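Local coordinates for maltose-binding protein MalE1 (Thermotoga maritima, PDB 6DTU) that binds maltotetraose and probably serves as the maltose-binding component of a carbohydrate transport system, at residues A[42-47]-A[65-69]; A[146-151]-A[211-217]. The contacts are given in a common frame with arbitrary orientation. Residues are numbered along the deposited sequence.

Contact 1: A[42-47]-A[65-69]; sequences IKSKFL and WVGEL. With GLC (alpha-D-glucopyranose), chain C.
Lys43, on the helical segment 42-47, reaches across to segment 65-69, most of it on helix 66-71. The CA register runs from Lys43 with Trp65 (7.4 Å) to Leu47 with Leu69 (7.9 Å), so the two segments run in the same general direction. Lys43 leaves its helix with chi1 t and chi2 t, then bends at chi3 p and chi4 p. This curl lays its methylenes over one face of the indole, with CD 4.0 Å from the centroid of the Trp65 five-membered ring in a CH-pi contact, and delivers NZ to Glu68 OE1 at 2.7 Å, a hydrogen-bonded salt bridge. Glu68 answers with an extended t, t side chain. Trp65, chi1 m and chi2 near -7°, brings CH2 to within 3.4 Å of Ile42 CG2, while its NE1 hydrogen-bonds O3 of another glucose unit, not the one of chain C, whose O2 lies 3.6 Å from Lys43 CE. Leu69 (m, t) closes the apolar side: its CD2 lies 4.1 Å from Phe46 CD2, at the ring edge, and 3.8 Å from Leu47 CD2. Lys43 and Trp65 thus form part of the glycan pocket wall, an aromatic-lined sugar site of a solute-binding protein. Behind them, Phe46, Trp65 and Leu69 pack on Ile59 of strand 58-62, and Phe46 also meets Trp8 of strand 4-9, so helices 39-49 and 66-71 join over the parallel part of the sheet.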
ATOM      1  N   ILE A  42     -12.498  -3.234   0.014  1.00 14.23           N
ATOM      2  CA  ILE A  42     -12.588  -4.152   1.144  1.00 12.53           C
ATOM      3  C   ILE A  42     -13.107  -3.444   2.388  1.00 13.98           C
ATOM      4  O   ILE A  42     -14.024  -3.936   3.063  1.00 14.27           O
ATOM      5  CB  ILE A  42     -11.232  -4.832   1.411  1.00 13.34           C
ATOM      6  CG1 ILE A  42     -10.878  -5.781   0.268  1.00 14.07           C
ATOM      7  CG2 ILE A  42     -11.244  -5.561   2.758  1.00 16.08           C
ATOM      8  CD1 ILE A  42      -9.472  -6.395   0.414  1.00 15.61           C
ATOM      9  N   LYS A  43     -12.491  -2.317   2.746  1.00 13.87           N
ATOM     10  CA  LYS A  43     -12.866  -1.666   4.002  1.00 13.83           C
ATOM     11  C   LYS A  43     -14.275  -1.098   3.944  1.00 16.31           C
ATOM     12  O   LYS A  43     -15.032  -1.194   4.923  1.00 15.87           O
ATOM     13  CB  LYS A  43     -11.873  -0.575   4.407  1.00 14.60           C
ATOM     14  CG  LYS A  43     -12.322   0.106   5.691  1.00 16.29           C
ATOM     15  CD  LYS A  43     -11.173   0.755   6.445  1.00 17.77           C
ATOM     16  CE  LYS A  43     -10.609   1.953   5.702  1.00 16.42           C
ATOM     17  NZ  LYS A  43     -11.569   3.091   5.612  1.00 17.82           N
ATOM     18  N   SER A  44     -14.624  -0.464   2.829  1.00 15.37           N
ATOM     19  CA  SER A  44     -15.957   0.115   2.698  1.00 15.51           C
ATOM     20  C   SER A  44     -17.033  -0.965   2.685  1.00 16.66           C
ATOM     21  O   SER A  44     -18.071  -0.813   3.349  1.00 17.05           O
ATOM     22  CB  SER A  44     -16.023   1.017   1.458  1.00 16.81           C
ATOM     23  OG  SER A  44     -15.562   0.319   0.309  1.00 18.68           O
ATOM     24  N   LYS A  45     -16.779  -2.080   1.987  1.00 17.31           N
ATOM     25  CA  LYS A  45     -17.703  -3.206   2.031  1.00 13.98           C
ATOM     26  C   LYS A  45     -17.819  -3.759   3.444  1.00 14.31           C
ATOM     27  O   LYS A  45     -18.909  -4.148   3.879  1.00 15.72           O
ATOM     28  CB  LYS A  45     -17.255  -4.291   1.053  1.00 14.38           C
ATOM     29  CG  LYS A  45     -18.258  -5.422   0.828  1.00 24.62           C
ATOM     30  CD  LYS A  45     -17.647  -6.553   0.011  1.00 25.06           C
ATOM     31  CE  LYS A  45     -18.670  -7.655  -0.282  1.00 25.26           C
ATOM     32  NZ  LYS A  45     -19.708  -7.226  -1.244  1.00 34.86           N
ATOM     33  N   PHE A  46     -16.697  -3.815   4.176  1.00 14.01           N
ATOM     34  CA  PHE A  46     -16.723  -4.368   5.525  1.00 14.17           C
ATOM     35  C   PHE A  46     -17.467  -3.442   6.484  1.00 15.67           C
ATOM     36  O   PHE A  46     -18.240  -3.901   7.327  1.00 14.32           O
ATOM     37  CB  PHE A  46     -15.284  -4.622   5.975  1.00 15.40           C
ATOM     38  CG  PHE A  46     -15.182  -5.409   7.234  1.00 13.55           C
ATOM     39  CD1 PHE A  46     -15.457  -6.769   7.237  1.00 14.85           C
ATOM     40  CD2 PHE A  46     -14.779  -4.799   8.416  1.00 14.04           C
ATOM     41  CE1 PHE A  46     -15.357  -7.508   8.389  1.00 17.86           C
ATOM     42  CE2 PHE A  46     -14.687  -5.546   9.575  1.00 16.12           C
ATOM     43  CZ  PHE A  46     -14.969  -6.901   9.552  1.00 14.46           C
ATOM     44  N   LEU A  47     -17.264  -2.135   6.349  1.00 16.30           N
ATOM     45  CA  LEU A  47     -18.018  -1.191   7.173  1.00 16.03           C
ATOM     46  C   LEU A  47     -19.513  -1.363   6.962  1.00 17.60           C
ATOM     47  O   LEU A  47     -20.300  -1.230   7.904  1.00 16.96           O
ATOM     48  CB  LEU A  47     -17.597   0.240   6.832  1.00 15.95           C
ATOM     49  CG  LEU A  47     -16.216   0.668   7.331  1.00 16.58           C
ATOM     50  CD1 LEU A  47     -15.758   1.949   6.609  1.00 19.06           C
ATOM     51  CD2 LEU A  47     -16.289   0.901   8.796  1.00 17.86           C
ATOM     52  N   TRP A  65      -6.127   0.846   8.208  1.00 14.43           N
ATOM     53  CA  TRP A  65      -7.525   0.593   8.536  1.00 15.60           C
ATOM     54  C   TRP A  65      -7.750   0.364  10.026  1.00 15.14           C
ATOM     55  O   TRP A  65      -8.892   0.480  10.482  1.00 14.46           O
ATOM     56  CB  TRP A  65      -8.008  -0.676   7.846  1.00 13.10           C
ATOM     57  CG  TRP A  65      -7.856  -0.756   6.368  1.00 12.06           C
ATOM     58  CD1 TRP A  65      -7.439   0.230   5.513  1.00 12.36           C
ATOM     59  CD2 TRP A  65      -8.142  -1.902   5.565  1.00 13.22           C
ATOM     60  NE1 TRP A  65      -7.461  -0.237   4.213  1.00 13.61           N
ATOM     61  CE2 TRP A  65      -7.880  -1.546   4.222  1.00 14.60           C
ATOM     62  CE3 TRP A  65      -8.591  -3.202   5.853  1.00 13.17           C
ATOM     63  CZ2 TRP A  65      -8.068  -2.442   3.154  1.00 12.41           C
ATOM     64  CZ3 TRP A  65      -8.761  -4.099   4.789  1.00 13.86           C
ATOM     65  CH2 TRP A  65      -8.469  -3.720   3.469  1.00 11.79           C
ATOM     66  N   VAL A  66      -6.701   0.059  10.798  1.00 15.03           N
ATOM     67  CA  VAL A  66      -6.890  -0.561  12.113  1.00 15.67           C
ATOM     68  C   VAL A  66      -7.659   0.355  13.063  1.00 15.25           C
ATOM     69  O   VAL A  66      -8.608  -0.076  13.725  1.00 16.19           O
ATOM     70  CB  VAL A  66      -5.544  -1.011  12.714  1.00 14.23           C
ATOM     71  CG1 VAL A  66      -5.719  -1.379  14.167  1.00 16.14           C
ATOM     72  CG2 VAL A  66      -4.976  -2.175  11.952  1.00 15.83           C
ATOM     73  N   GLY A  67      -7.225   1.613  13.200  1.00 15.64           N
ATOM     74  CA  GLY A  67      -7.865   2.493  14.172  1.00 16.20           C
ATOM     75  C   GLY A  67      -9.352   2.685  13.931  1.00 17.21           C
ATOM     76  O   GLY A  67     -10.163   2.562  14.852  1.00 17.97           O
ATOM     77  N   GLU A  68      -9.735   2.980  12.686  1.00 14.40           N
ATOM     78  CA  GLU A  68     -11.152   3.133  12.370  1.00 15.62           C
ATOM     79  C   GLU A  68     -11.932   1.858  12.697  1.00 15.88           C
ATOM     80  O   GLU A  68     -12.998   1.913  13.319  1.00 16.23           O
ATOM     81  CB  GLU A  68     -11.315   3.523  10.903  1.00 16.35           C
ATOM     82  CG  GLU A  68     -12.771   3.680  10.473  1.00 18.51           C
ATOM     83  CD  GLU A  68     -12.935   3.948   8.996  1.00 16.94           C
ATOM     84  OE1 GLU A  68     -11.977   3.745   8.217  1.00 18.77           O
ATOM     85  OE2 GLU A  68     -14.046   4.349   8.600  1.00 22.25           O
ATOM     86  N   LEU A  69     -11.432   0.696  12.263  1.00 15.64           N
ATOM     87  CA  LEU A  69     -12.178  -0.529  12.504  1.00 16.66           C
ATOM     88  C   LEU A  69     -12.217  -0.901  13.986  1.00 16.56           C
ATOM     89  O   LEU A  69     -13.224  -1.439  14.458  1.00 17.21           O
ATOM     90  CB  LEU A  69     -11.634  -1.658  11.638  1.00 14.00           C
ATOM     91  CG  LEU A  69     -11.787  -1.422  10.140  1.00 14.77           C
ATOM     92  CD1 LEU A  69     -11.170  -2.575   9.365  1.00 13.85           C
ATOM     93  CD2 LEU A  69     -13.236  -1.201   9.699  1.00 18.97           C
TER
HETATM   94  C1  GLC C   4      -8.939   4.081   1.618  1.00 15.45           C
HETATM   95  C2  GLC C   4     -10.060   3.160   1.894  1.00 14.03           C
HETATM   96  C3  GLC C   4     -10.899   2.970   0.689  1.00 15.58           C
HETATM   97  C4  GLC C   4     -11.422   4.264   0.149  1.00 18.96           C
HETATM   98  C5  GLC C   4     -10.259   5.193  -0.267  1.00 15.97           C
HETATM   99  C6  GLC C   4     -10.680   6.483  -0.739  1.00 20.45           C
HETATM  100  O2  GLC C   4      -9.496   1.844   2.324  1.00 16.85           O
HETATM  101  O3  GLC C   4     -12.016   2.105   1.072  1.00 18.17           O
HETATM  102  O4  GLC C   4     -12.253   3.998  -0.991  1.00 21.96           O
HETATM  103  O5  GLC C   4      -9.403   5.351   1.010  1.00 18.28           O
HETATM  104  O6  GLC C   4     -11.403   7.135   0.279  1.00 23.61           O

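Contact 2: A[146-151]-A[211-217]; sequences RGFITS and YQIMDSM. With GLC (alpha-D-glucopyranose), chain B.
Segment 146-151 is extended but irregular: Gly147 turns a corner with helical phi/psi (-66/-40), and Phe148 and Ile149 return to beta angles in a weakly bonded strand before a loop. Segment 211-217 is regular helix. The two run in opposite directions, pairing Ser151 with Tyr211 (CA to CA 4.9 Å), Ile149 with Met214 (5.4 Å) and Arg146 with Met217 (8.0 Å), so the gap widens toward the corner. Ile149 (chi1 -38°, chi2 t) points at the helix; its CG2 lies 3.8 Å from Met214 CB and 4.4 Å from Ile213 CG2, and its CD1 lies 3.7 Å from Met217 SD. Met214 (t, t, p) runs along the backbone beyond Ile149, placing SD 3.6 Å from both Ile149 O and Thr150 CA. Met217 (m, t, p) ends with CE 3.6 Å from Arg146 CG. The Arg146 guanidinium folds back, NH2 donating to Phe148 O at 2.8 Å and making a salt bridge with Asp209. Ser151 OG approaches Tyr211 N at 3.3 Å at a poor angle and instead hydrogen-bonds Glu154. The Tyr211 ring leads away to the glycan pocket, where O6 of the chain B glucose sits over one ring face, 3.6 Å from Tyr211 CE2. Helix 211-219 thus packs on edge strand 146-149 of the four-stranded sheet and, through Met214, on Ile226 and Asn228 of strand 223-228 and Tyr157 of helix 155-164. No hydrogen bond crosses; packing of Ile149, Ile213, both methionines and the aliphatic part of Arg146 joins the segments. Arg146, Thr150 (to Ile227 O) and Ser151 OG bond within 146-151 or outside the pair, but buried Ser151 N has no partner.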
ATOM      1  N   ARG A 146       5.227   4.170 -23.072  1.00 17.98           N
ATOM      2  CA  ARG A 146       5.208   5.331 -22.203  1.00 17.62           C
ATOM      3  C   ARG A 146       6.526   5.381 -21.445  1.00 19.36           C
ATOM      4  O   ARG A 146       6.981   4.365 -20.914  1.00 16.45           O
ATOM      5  CB  ARG A 146       4.053   5.211 -21.205  1.00 16.74           C
ATOM      6  CG  ARG A 146       2.695   5.685 -21.715  1.00 17.68           C
ATOM      7  CD  ARG A 146       2.657   7.221 -21.858  1.00 17.47           C
ATOM      8  NE  ARG A 146       2.832   7.858 -20.552  1.00 19.68           N
ATOM      9  CZ  ARG A 146       1.856   8.092 -19.683  1.00 20.57           C
ATOM     10  NH1 ARG A 146       0.596   7.769 -19.963  1.00 19.67           N
ATOM     11  NH2 ARG A 146       2.140   8.663 -18.520  1.00 17.88           N
ATOM     12  N   GLY A 147       7.145   6.561 -21.417  1.00 18.11           N
ATOM     13  CA  GLY A 147       8.384   6.719 -20.672  1.00 17.13           C
ATOM     14  C   GLY A 147       8.204   6.570 -19.173  1.00 17.73           C
ATOM     15  O   GLY A 147       9.038   5.949 -18.508  1.00 16.52           O
ATOM     16  N   PHE A 148       7.115   7.118 -18.626  1.00 17.04           N
ATOM     17  CA  PHE A 148       6.886   7.099 -17.185  1.00 15.95           C
ATOM     18  C   PHE A 148       5.389   7.139 -16.909  1.00 16.59           C
ATOM     19  O   PHE A 148       4.658   7.903 -17.544  1.00 17.30           O
ATOM     20  CB  PHE A 148       7.569   8.293 -16.507  1.00 15.54           C
ATOM     21  CG  PHE A 148       7.315   8.376 -15.031  1.00 16.34           C
ATOM     22  CD1 PHE A 148       7.964   7.515 -14.151  1.00 17.36           C
ATOM     23  CD2 PHE A 148       6.380   9.278 -14.531  1.00 17.19           C
ATOM     24  CE1 PHE A 148       7.697   7.562 -12.783  1.00 17.56           C
ATOM     25  CE2 PHE A 148       6.115   9.344 -13.165  1.00 19.12           C
ATOM     26  CZ  PHE A 148       6.780   8.478 -12.292  1.00 17.85           C
ATOM     27  N   ILE A 149       4.938   6.303 -15.969  1.00 14.31           N
ATOM     28  CA  ILE A 149       3.552   6.306 -15.508  1.00 15.32           C
ATOM     29  C   ILE A 149       3.502   6.070 -14.003  1.00 15.29           C
ATOM     30  O   ILE A 149       4.167   5.173 -13.477  1.00 15.24           O
ATOM     31  CB  ILE A 149       2.662   5.247 -16.198  1.00 14.45           C
ATOM     32  CG1 ILE A 149       2.973   5.079 -17.681  1.00 18.26           C
ATOM     33  CG2 ILE A 149       1.181   5.611 -16.028  1.00 15.38           C
ATOM     34  CD1 ILE A 149       2.146   3.944 -18.286  1.00 18.29           C
ATOM     35  N   THR A 150       2.639   6.821 -13.329  1.00 17.70           N
ATOM     36  CA  THR A 150       2.122   6.404 -12.034  1.00 12.21           C
ATOM     37  C   THR A 150       0.680   6.882 -11.950  1.00 15.64           C
ATOM     38  O   THR A 150       0.155   7.485 -12.893  1.00 14.48           O
ATOM     39  CB  THR A 150       3.009   6.849 -10.865  1.00 13.04           C
ATOM     40  OG1 THR A 150       2.564   6.182  -9.676  1.00 14.33           O
ATOM     41  CG2 THR A 150       2.901   8.364 -10.652  1.00 15.80           C
ATOM     42  N   SER A 151       0.032   6.592 -10.821  1.00 13.49           N
ATOM     43  CA  SER A 151      -1.353   7.016 -10.637  1.00 14.74           C
ATOM     44  C   SER A 151      -1.336   8.493 -10.248  1.00 17.23           C
ATOM     45  O   SER A 151      -1.223   8.851  -9.074  1.00 15.76           O
ATOM     46  CB  SER A 151      -2.027   6.126  -9.601  1.00 16.54           C
ATOM     47  OG  SER A 151      -3.431   6.323  -9.656  1.00 16.60           O
ATOM     48  N   TYR A 211      -4.069   3.813 -11.670  1.00 12.93           N
ATOM     49  CA  TYR A 211      -3.376   2.581 -11.316  1.00 12.50           C
ATOM     50  C   TYR A 211      -3.449   1.557 -12.445  1.00 14.61           C
ATOM     51  O   TYR A 211      -2.442   0.937 -12.805  1.00 13.67           O
ATOM     52  CB  TYR A 211      -3.920   2.007  -9.994  1.00 14.29           C
ATOM     53  CG  TYR A 211      -3.081   0.814  -9.587  1.00 13.50           C
ATOM     54  CD1 TYR A 211      -1.900   0.985  -8.871  1.00 14.39           C
ATOM     55  CD2 TYR A 211      -3.405  -0.460 -10.008  1.00 13.71           C
ATOM     56  CE1 TYR A 211      -1.077  -0.098  -8.550  1.00 12.73           C
ATOM     57  CE2 TYR A 211      -2.570  -1.538  -9.726  1.00 13.99           C
ATOM     58  CZ  TYR A 211      -1.411  -1.335  -9.003  1.00 12.11           C
ATOM     59  OH  TYR A 211      -0.605  -2.401  -8.725  1.00 14.59           O
ATOM     60  N   GLN A 212      -4.650   1.316 -12.970  1.00 15.43           N
ATOM     61  CA  GLN A 212      -4.829   0.290 -13.993  1.00 15.89           C
ATOM     62  C   GLN A 212      -3.985   0.565 -15.233  1.00 14.81           C
ATOM     63  O   GLN A 212      -3.388  -0.358 -15.798  1.00 15.28           O
ATOM     64  CB  GLN A 212      -6.312   0.158 -14.331  1.00 16.91           C
ATOM     65  CG  GLN A 212      -6.723  -1.063 -15.138  1.00 24.07           C
ATOM     66  CD  GLN A 212      -6.387  -0.910 -16.594  1.00 18.78           C
ATOM     67  OE1 GLN A 212      -6.499   0.179 -17.167  1.00 20.87           O
ATOM     68  NE2 GLN A 212      -5.970  -2.003 -17.207  1.00 18.98           N
ATOM     69  N   ILE A 213      -3.937   1.825 -15.686  1.00 16.54           N
ATOM     70  CA  ILE A 213      -3.109   2.157 -16.845  1.00 13.40           C
ATOM     71  C   ILE A 213      -1.639   1.891 -16.535  1.00 14.00           C
ATOM     72  O   ILE A 213      -0.920   1.280 -17.329  1.00 14.32           O
ATOM     73  CB  ILE A 213      -3.346   3.613 -17.292  1.00 17.01           C
ATOM     74  CG1 ILE A 213      -4.752   3.765 -17.904  1.00 16.07           C
ATOM     75  CG2 ILE A 213      -2.230   4.055 -18.255  1.00 16.14           C
ATOM     76  CD1 ILE A 213      -5.250   5.221 -18.002  1.00 15.39           C
ATOM     77  N   MET A 214      -1.173   2.331 -15.364  1.00 12.98           N
ATOM     78  CA  MET A 214       0.225   2.110 -15.011  1.00 14.64           C
ATOM     79  C   MET A 214       0.554   0.624 -14.973  1.00 14.21           C
ATOM     80  O   MET A 214       1.538   0.164 -15.575  1.00 14.19           O
ATOM     81  CB  MET A 214       0.492   2.723 -13.638  1.00 13.63           C
ATOM     82  CG  MET A 214       1.809   2.212 -13.054  1.00 13.82           C
ATOM     83  SD  MET A 214       2.236   2.863 -11.442  1.00 15.53           S
ATOM     84  CE  MET A 214       0.843   2.303 -10.430  1.00 14.60           C
ATOM     85  N   ASP A 215      -0.263  -0.140 -14.257  1.00 13.54           N
ATOM     86  CA  ASP A 215       0.013  -1.545 -14.020  1.00 14.25           C
ATOM     87  C   ASP A 215      -0.053  -2.341 -15.319  1.00 13.96           C
ATOM     88  O   ASP A 215       0.853  -3.130 -15.616  1.00 13.55           O
ATOM     89  CB  ASP A 215      -1.039  -2.037 -13.026  1.00 14.45           C
ATOM     90  CG  ASP A 215      -0.677  -3.362 -12.365  1.00 14.83           C
ATOM     91  OD1 ASP A 215       0.503  -3.597 -12.059  1.00 14.13           O
ATOM     92  OD2 ASP A 215      -1.598  -4.142 -12.104  1.00 17.33           O
ATOM     93  N   SER A 216      -1.116  -2.139 -16.102  1.00 14.30           N
ATOM     94  CA  SER A 216      -1.309  -2.891 -17.334  1.00 15.02           C
ATOM     95  C   SER A 216      -0.265  -2.546 -18.392  1.00 13.72           C
ATOM     96  O   SER A 216       0.272  -3.435 -19.043  1.00 16.88           O
ATOM     97  CB  SER A 216      -2.721  -2.697 -17.882  1.00 18.22           C
ATOM     98  OG  SER A 216      -2.950  -1.360 -18.240  1.00 18.22           O
ATOM     99  N   MET A 217       0.015  -1.258 -18.605  0.60 15.51           N
ATOM    100  CA  MET A 217       1.041  -0.932 -19.592  0.60 15.42           C
ATOM    101  C   MET A 217       2.399  -1.498 -19.195  0.60 17.26           C
ATOM    102  O   MET A 217       3.135  -2.024 -20.038  0.60 16.35           O
ATOM    103  CB  MET A 217       1.095   0.572 -19.858  0.60 17.81           C
ATOM    104  CG  MET A 217      -0.195   1.116 -20.436  0.60 17.91           C
ATOM    105  SD  MET A 217      -0.033   2.799 -21.025  0.60 19.50           S
ATOM    106  CE  MET A 217       1.094   2.567 -22.403  0.60 21.69           C
TER
HETATM  107  C1  GLC B   1      -3.545  -4.998  -4.804  1.00 18.36           C
HETATM  108  C2  GLC B   1      -2.697  -5.075  -3.597  1.00 12.38           C
HETATM  109  C3  GLC B   1      -2.867  -3.898  -2.727  1.00 14.23           C
HETATM  110  C4  GLC B   1      -2.580  -2.636  -3.465  1.00 12.37           C
HETATM  111  C5  GLC B   1      -3.546  -2.491  -4.672  1.00 13.32           C
HETATM  112  C6  GLC B   1      -3.223  -1.439  -5.535  1.00 17.14           C
HETATM  113  O1  GLC B   1      -4.888  -5.055  -4.447  1.00 21.14           O
HETATM  114  O2  GLC B   1      -3.075  -6.300  -2.889  1.00 15.09           O
HETATM  115  O3  GLC B   1      -1.933  -4.070  -1.600  1.00 13.99           O
HETATM  116  O4  GLC B   1      -2.764  -1.498  -2.581  1.00 13.10           O
HETATM  117  O5  GLC B   1      -3.317  -3.755  -5.516  1.00 15.94           O
HETATM  118  O6  GLC B   1      -4.258  -1.318  -6.517  1.00 20.13           O

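How the contacts relate
Contact 1 and contact 2 meet the bound glycan at different glucose units. Their centres are 27 Å apart and their nearest atoms about 13 Å apart, so they do not touch; the sugar chain lies between them. Contact 1 belongs with the larger mixed sheet and offers Lys43 and Trp65 to the pocket, whereas contact 2 belongs with the four-stranded sheet and offers Tyr211. This is consistent with the two-lobed plan of periplasmic binding proteins, in which ligand is held in the cleft between lobes. Along the chain, 42-47 and 65-69 are close neighbours, while 146-151 and 211-217 are joined only after 59 intervening residues.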